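Local coordinates for protein putative ribose operon repressor (Burkholderia thailandensis, PDB 3EGC) that probably represses transcription by binding operator DNA, as a LacI-family regulator whose core resembles periplasmic sugar-binding proteins, at residues Val57-Phe60 with Phe61-Arg64; Ser194-Ile197 with Thr198-Ala201. All coordinates share one frame; numbering follows the deposited sequence.

Interaction 1 of 2, residues Val57-Phe60 with Phe61-Arg64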
ATOM      1  N   VAL A  57      -6.207  16.083 -14.627  1.00 31.81           N
ATOM      2  CA  VAL A  57      -5.174  16.919 -15.232  1.00 32.70           C
ATOM      3  C   VAL A  57      -5.760  18.339 -15.403  1.00 33.26           C
ATOM      4  O   VAL A  57      -5.161  19.308 -14.990  1.00 32.99           O
ATOM      5  CB  VAL A  57      -4.670  16.378 -16.614  1.00 32.67           C
ATOM      6  CG1 VAL A  57      -3.860  17.486 -17.382  1.00 33.92           C
ATOM      7  CG2 VAL A  57      -3.780  15.129 -16.452  1.00 32.34           C
ATOM      8  N   GLY A  58      -6.955  18.418 -15.989  1.00 33.70           N
ATOM      9  CA  GLY A  58      -7.679  19.679 -16.189  1.00 34.07           C
ATOM     10  C   GLY A  58      -8.012  20.375 -14.875  1.00 34.42           C
ATOM     11  O   GLY A  58      -7.830  21.564 -14.729  1.00 34.37           O
ATOM     12  N   GLN A  59      -8.428  19.603 -13.893  1.00 34.36           N
ATOM     13  CA  GLN A  59      -8.701  20.129 -12.579  1.00 35.60           C
ATOM     14  C   GLN A  59      -7.452  20.758 -11.958  1.00 35.83           C
ATOM     15  O   GLN A  59      -7.507  21.898 -11.438  1.00 35.18           O
ATOM     16  CB  GLN A  59      -9.243  19.008 -11.730  1.00 36.37           C
ATOM     17  CG  GLN A  59      -9.503  19.356 -10.308  1.00 39.99           C
ATOM     18  CD  GLN A  59      -9.945  18.155  -9.552  1.00 46.31           C
ATOM     19  OE1 GLN A  59     -10.931  17.508  -9.933  1.00 49.12           O
ATOM     20  NE2 GLN A  59      -9.205  17.811  -8.480  1.00 47.40           N
ATOM     21  N   PHE A  60      -6.328  20.042 -12.065  1.00 35.10           N
ATOM     22  CA  PHE A  60      -5.060  20.492 -11.499  1.00 35.45           C
ATOM     23  C   PHE A  60      -4.473  21.717 -12.271  1.00 35.91           C
ATOM     24  O   PHE A  60      -3.893  22.718 -11.709  1.00 34.74           O
ATOM     25  CB  PHE A  60      -4.046  19.270 -11.399  1.00 35.30           C
ATOM     26  CG  PHE A  60      -4.345  18.307 -10.228  1.00 34.35           C
ATOM     27  CD1 PHE A  60      -5.376  18.580  -9.307  1.00 34.74           C
ATOM     28  CD2 PHE A  60      -3.604  17.182 -10.037  1.00 34.21           C
ATOM     29  CE1 PHE A  60      -5.640  17.730  -8.255  1.00 35.43           C
ATOM     30  CE2 PHE A  60      -3.832  16.316  -8.935  1.00 33.72           C
ATOM     31  CZ  PHE A  60      -4.854  16.584  -8.059  1.00 34.21           C
ATOM     32  N   PHE A  61      -4.610  21.647 -13.574  1.00 36.21           N
ATOM     33  CA  PHE A  61      -4.230  22.792 -14.373  1.00 37.62           C
ATOM     34  C   PHE A  61      -5.013  24.078 -14.056  1.00 38.46           C
ATOM     35  O   PHE A  61      -4.418  25.161 -13.836  1.00 39.00           O
ATOM     36  CB  PHE A  61      -4.282  22.461 -15.843  1.00 38.08           C
ATOM     37  CG  PHE A  61      -3.740  23.545 -16.693  1.00 38.26           C
ATOM     38  CD1 PHE A  61      -2.396  23.896 -16.590  1.00 37.39           C
ATOM     39  CD2 PHE A  61      -4.585  24.231 -17.592  1.00 38.17           C
ATOM     40  CE1 PHE A  61      -1.870  24.904 -17.359  1.00 39.58           C
ATOM     41  CE2 PHE A  61      -4.061  25.263 -18.379  1.00 39.96           C
ATOM     42  CZ  PHE A  61      -2.692  25.609 -18.257  1.00 39.87           C
ATOM     43  N   GLU A  62      -6.337  23.995 -13.977  1.00 39.41           N
ATOM     44  CA  GLU A  62      -7.092  25.184 -13.655  1.00 40.14           C
ATOM     45  C   GLU A  62      -6.744  25.737 -12.273  1.00 40.07           C
ATOM     46  O   GLU A  62      -6.771  26.943 -12.054  1.00 40.17           O
ATOM     47  CB  GLU A  62      -8.606  24.980 -13.807  1.00 41.30           C
ATOM     48  CG  GLU A  62      -9.107  23.645 -13.455  1.00 44.57           C
ATOM     49  CD  GLU A  62     -10.185  23.696 -12.369  1.00 50.37           C
ATOM     50  OE1 GLU A  62     -11.397  23.884 -12.708  1.00 52.10           O
ATOM     51  OE2 GLU A  62      -9.822  23.526 -11.172  1.00 49.16           O
ATOM     52  N   ARG A  63      -6.392  24.869 -11.335  1.00 39.51           N
ATOM     53  CA  ARG A  63      -5.924  25.325 -10.035  1.00 39.41           C
ATOM     54  C   ARG A  63      -4.523  25.932 -10.115  1.00 39.08           C
ATOM     55  O   ARG A  63      -3.988  26.397  -9.137  1.00 38.89           O
ATOM     56  CB  ARG A  63      -5.935  24.166  -9.012  1.00 39.88           C
ATOM     57  CG  ARG A  63      -7.363  23.730  -8.615  1.00 41.04           C
ATOM     58  CD  ARG A  63      -7.292  22.971  -7.319  1.00 42.94           C
ATOM     59  NE  ARG A  63      -8.573  22.976  -6.626  1.00 46.78           N
ATOM     60  CZ  ARG A  63      -8.971  23.958  -5.816  1.00 45.83           C
ATOM     61  NH1 ARG A  63      -8.169  24.990  -5.605  1.00 42.25           N
ATOM     62  NH2 ARG A  63     -10.157  23.889  -5.227  1.00 46.06           N
ATOM     63  N   ARG A  64      -3.956  25.927 -11.307  1.00 38.69           N
ATOM     64  CA  ARG A  64      -2.588  26.363 -11.542  1.00 39.07           C
ATOM     65  C   ARG A  64      -1.550  25.778 -10.595  1.00 37.60           C
ATOM     66  O   ARG A  64      -0.865  26.512  -9.876  1.00 38.26           O
ATOM     67  CB  ARG A  64      -2.474  27.903 -11.628  1.00 39.91           C
ATOM     68  CG  ARG A  64      -3.192  28.555 -12.868  1.00 41.14           C
ATOM     69  CD  ARG A  64      -2.711  27.932 -14.164  1.00 44.32           C
ATOM     70  NE  ARG A  64      -3.279  28.564 -15.346  1.00 46.46           N
ATOM     71  CZ  ARG A  64      -4.535  28.391 -15.757  1.00 48.87           C
ATOM     72  NH1 ARG A  64      -5.340  27.615 -15.064  1.00 50.08           N
ATOM     73  NH2 ARG A  64      -4.992  29.002 -16.852  1.00 47.77           N
TER
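Phe61 N gives its hydrogen to Val57 O at 2.8 Å, in the last turn of helix 50-62, which a Schellman motif closes at Arg64. Phe61 CB rests on the same oxygen, 3.4 Å from Val57 O. With CG anti to the backbone N (chi1 -173°), the Phe61 ring swings off the helix toward Leu84 and Pro85 and meets the ring of Phe88 edge-to-face. Val57 and Phe60, on the buried side, pack instead on Ile14 of the central sheet, so helix 50-62 belongs to one of the helical layers flanking the parallel strands of the LacI-type Rossmann-like core. Glu62 follows, its N bonding back to Gly58 O in the i to i+4 pattern. Its side chain is bent at chi2 and curls back over the preceding turn, but a clash of its CG with Gly58 O makes the modelled place of both the side chain and that oxygen doubtful. Arg63 N continues the ladder to Gln59 O at 3.2 Å. Beyond it the Arg63 chain runs extended from CG to NE, with CG 3.4 Å from Gln59 O, and carries the guanidinium across to the dimer partner: NH2 bonds Ser8 O of the second subunit, and NE makes a weak bond to Ser40 OG of the second subunit. Gln59 also packs on Ser40 of that subunit, so this end of the helix borders the dimer interface. Arg64 then leaves the helix with a positive phi of 49°. Its N bonds Phe61 O at 2.7 Å, and its side chain doubles back so that CZ lies 4.0 Å above the Phe61 ring plane, offset toward the rim. From the other face of the carbonyl, Arg64 NH1 reaches Phe61 O at 2.9 Å.

Interaction 2 of 2, residues Ser194-Ile197 with Thr198-Ala201; sequences SHRI and TEGA
Ser194 O takes the backbone hydrogen of Thr198 N at 2.8 Å, while Thr198 OG1 stands 3.0 Å from the same Ser194 O. The hydroxyl is poised there because OG1 lies anti to the carbonyl carbon, chi1 -56°, and so leans back along the helix. Its hydrogen-bonding is shared: OG1 also bonds Ser220 OG and Thr192 OG1, so where its proton goes is not settled. The site tethers the first turn of the helix to the ends of two neighbouring strands. Ser194 occupies the N-cap position of helix 195-208, and this is the helix of a beta-alpha-beta crossover linking strand 189-192 to strand 217-221 in the LacI-type core. His195 N, in the first turn of the helix, is held by Asp222 OD2, and the imidazole NE2 is bonded to Asn20 OD1. One turn on, Glu199 N donates to His195 O at 2.9 Å. Glu199 CG lies against that same oxygen, 3.1 Å from His195 O, before the chain extends alongside Arg196, the two side chains pointing the same way with guanidinium and carboxylate planes 19° apart. The charges meet only loosely, in a long salt bridge of 3.9 Å from Arg196 NE to Glu199 OE1; the buried NE has no hydrogen-bond partner in the model, only this long ion pair, and Arg196 NH2 has a weak, long ion pair with Asp17. Ile197 and Ala201 turn to Thr192, and Ala201 N bonds Ile197 O at 2.9 Å with an N-H...O angle of 172°.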
ATOM      1  N   SER A 194       4.390  -8.245 -11.508  1.00 29.95           N
ATOM      2  CA  SER A 194       4.243  -7.416 -10.303  1.00 30.14           C
ATOM      3  C   SER A 194       3.656  -8.257  -9.192  1.00 29.99           C
ATOM      4  O   SER A 194       3.225  -9.395  -9.438  1.00 29.82           O
ATOM      5  CB  SER A 194       3.332  -6.206 -10.561  1.00 29.65           C
ATOM      6  OG  SER A 194       2.013  -6.633 -10.841  1.00 30.02           O
ATOM      7  N   HIS A 195       3.627  -7.697  -7.974  1.00 29.78           N
ATOM      8  CA  HIS A 195       3.102  -8.378  -6.779  1.00 29.30           C
ATOM      9  C   HIS A 195       1.636  -8.720  -6.930  1.00 29.23           C
ATOM     10  O   HIS A 195       1.200  -9.749  -6.465  1.00 28.73           O
ATOM     11  CB  HIS A 195       3.347  -7.572  -5.502  1.00 28.03           C
ATOM     12  CG  HIS A 195       2.558  -6.297  -5.407  1.00 28.20           C
ATOM     13  ND1 HIS A 195       1.472  -6.162  -4.569  1.00 28.41           N
ATOM     14  CD2 HIS A 195       2.733  -5.087  -5.994  1.00 28.37           C
ATOM     15  CE1 HIS A 195       1.000  -4.922  -4.655  1.00 29.52           C
ATOM     16  NE2 HIS A 195       1.742  -4.248  -5.522  1.00 26.03           N
ATOM     17  N   ARG A 196       0.891  -7.858  -7.620  1.00 29.26           N
ATOM     18  CA  ARG A 196      -0.539  -8.075  -7.786  1.00 30.21           C
ATOM     19  C   ARG A 196      -0.837  -9.237  -8.753  1.00 29.20           C
ATOM     20  O   ARG A 196      -1.738 -10.016  -8.532  1.00 27.15           O
ATOM     21  CB  ARG A 196      -1.250  -6.798  -8.186  1.00 31.23           C
ATOM     22  CG  ARG A 196      -2.766  -6.930  -8.033  1.00 36.63           C
ATOM     23  CD  ARG A 196      -3.393  -5.693  -7.353  1.00 44.17           C
ATOM     24  NE  ARG A 196      -2.829  -5.411  -6.035  1.00 44.55           N
ATOM     25  CZ  ARG A 196      -2.985  -4.258  -5.391  1.00 46.94           C
ATOM     26  NH1 ARG A 196      -2.431  -4.117  -4.218  1.00 46.65           N
ATOM     27  NH2 ARG A 196      -3.731  -3.276  -5.898  1.00 46.91           N
ATOM     28  N   ILE A 197       0.006  -9.361  -9.779  1.00 29.18           N
ATOM     29  CA  ILE A 197      -0.011 -10.517 -10.660  1.00 29.61           C
ATOM     30  C   ILE A 197       0.472 -11.774  -9.952  1.00 29.55           C
ATOM     31  O   ILE A 197      -0.101 -12.860 -10.146  1.00 29.04           O
ATOM     32  CB  ILE A 197       0.766 -10.221 -11.984  1.00 29.89           C
ATOM     33  CG1 ILE A 197      -0.039  -9.203 -12.804  1.00 31.58           C
ATOM     34  CG2 ILE A 197       1.029 -11.493 -12.821  1.00 28.89           C
ATOM     35  CD1 ILE A 197       0.808  -8.548 -13.811  1.00 34.65           C
ATOM     36  N   THR A 198       1.501 -11.616  -9.115  1.00 29.09           N
ATOM     37  CA  THR A 198       1.954 -12.740  -8.288  1.00 29.42           C
ATOM     38  C   THR A 198       0.822 -13.283  -7.392  1.00 29.29           C
ATOM     39  O   THR A 198       0.688 -14.483  -7.223  1.00 29.20           O
ATOM     40  CB  THR A 198       3.194 -12.403  -7.438  1.00 28.81           C
ATOM     41  OG1 THR A 198       4.243 -11.952  -8.289  1.00 28.14           O
ATOM     42  CG2 THR A 198       3.646 -13.660  -6.723  1.00 29.58           C
ATOM     43  N   GLU A 199      -0.012 -12.384  -6.849  1.00 29.51           N
ATOM     44  CA  GLU A 199      -1.227 -12.841  -6.124  1.00 29.64           C
ATOM     45  C   GLU A 199      -2.115 -13.729  -7.036  1.00 29.39           C
ATOM     46  O   GLU A 199      -2.471 -14.831  -6.684  1.00 29.90           O
ATOM     47  CB  GLU A 199      -2.024 -11.635  -5.592  1.00 29.22           C
ATOM     48  CG  GLU A 199      -1.195 -10.674  -4.690  1.00 30.08           C
ATOM     49  CD  GLU A 199      -1.993  -9.524  -4.201  1.00 31.70           C
ATOM     50  OE1 GLU A 199      -2.964  -9.125  -4.906  1.00 29.43           O
ATOM     51  OE2 GLU A 199      -1.655  -9.014  -3.101  1.00 31.55           O
ATOM     52  N   GLY A 200      -2.439 -13.260  -8.233  1.00 29.64           N
ATOM     53  CA  GLY A 200      -3.241 -14.047  -9.174  1.00 29.98           C
ATOM     54  C   GLY A 200      -2.637 -15.392  -9.586  1.00 30.96           C
ATOM     55  O   GLY A 200      -3.346 -16.416  -9.670  1.00 31.23           O
ATOM     56  N   ALA A 201      -1.332 -15.419  -9.848  1.00 31.10           N
ATOM     57  CA  ALA A 201      -0.625 -16.725 -10.040  1.00 31.91           C
ATOM     58  C   ALA A 201      -0.686 -17.655  -8.810  1.00 32.01           C
ATOM     59  O   ALA A 201      -0.907 -18.833  -8.965  1.00 32.16           O
ATOM     60  CB  ALA A 201       0.885 -16.522 -10.522  1.00 30.84           C
TER

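Overall arrangement
Interactions 1 and 2 lie on opposite sides of the chain's centre, their own centres 34 Å apart and their nearest atoms about 20 Å apart, so neither touches the other. Each covers about two turns' length at one end of a helix flanking parallel strands, but the ends are opposite: residues 57-64 finish helix 50-62 and run just past it, whereas residues 194-201 begin helix 195-208. Interaction 1 sits far out, its centre 26 Å from the chain centre, and interaction 2 is more central at 12 Å and largely buried. Each reaches the second subunit, the first through Gln59 and Arg63, the second through Glu199 against Pro225 of that chain.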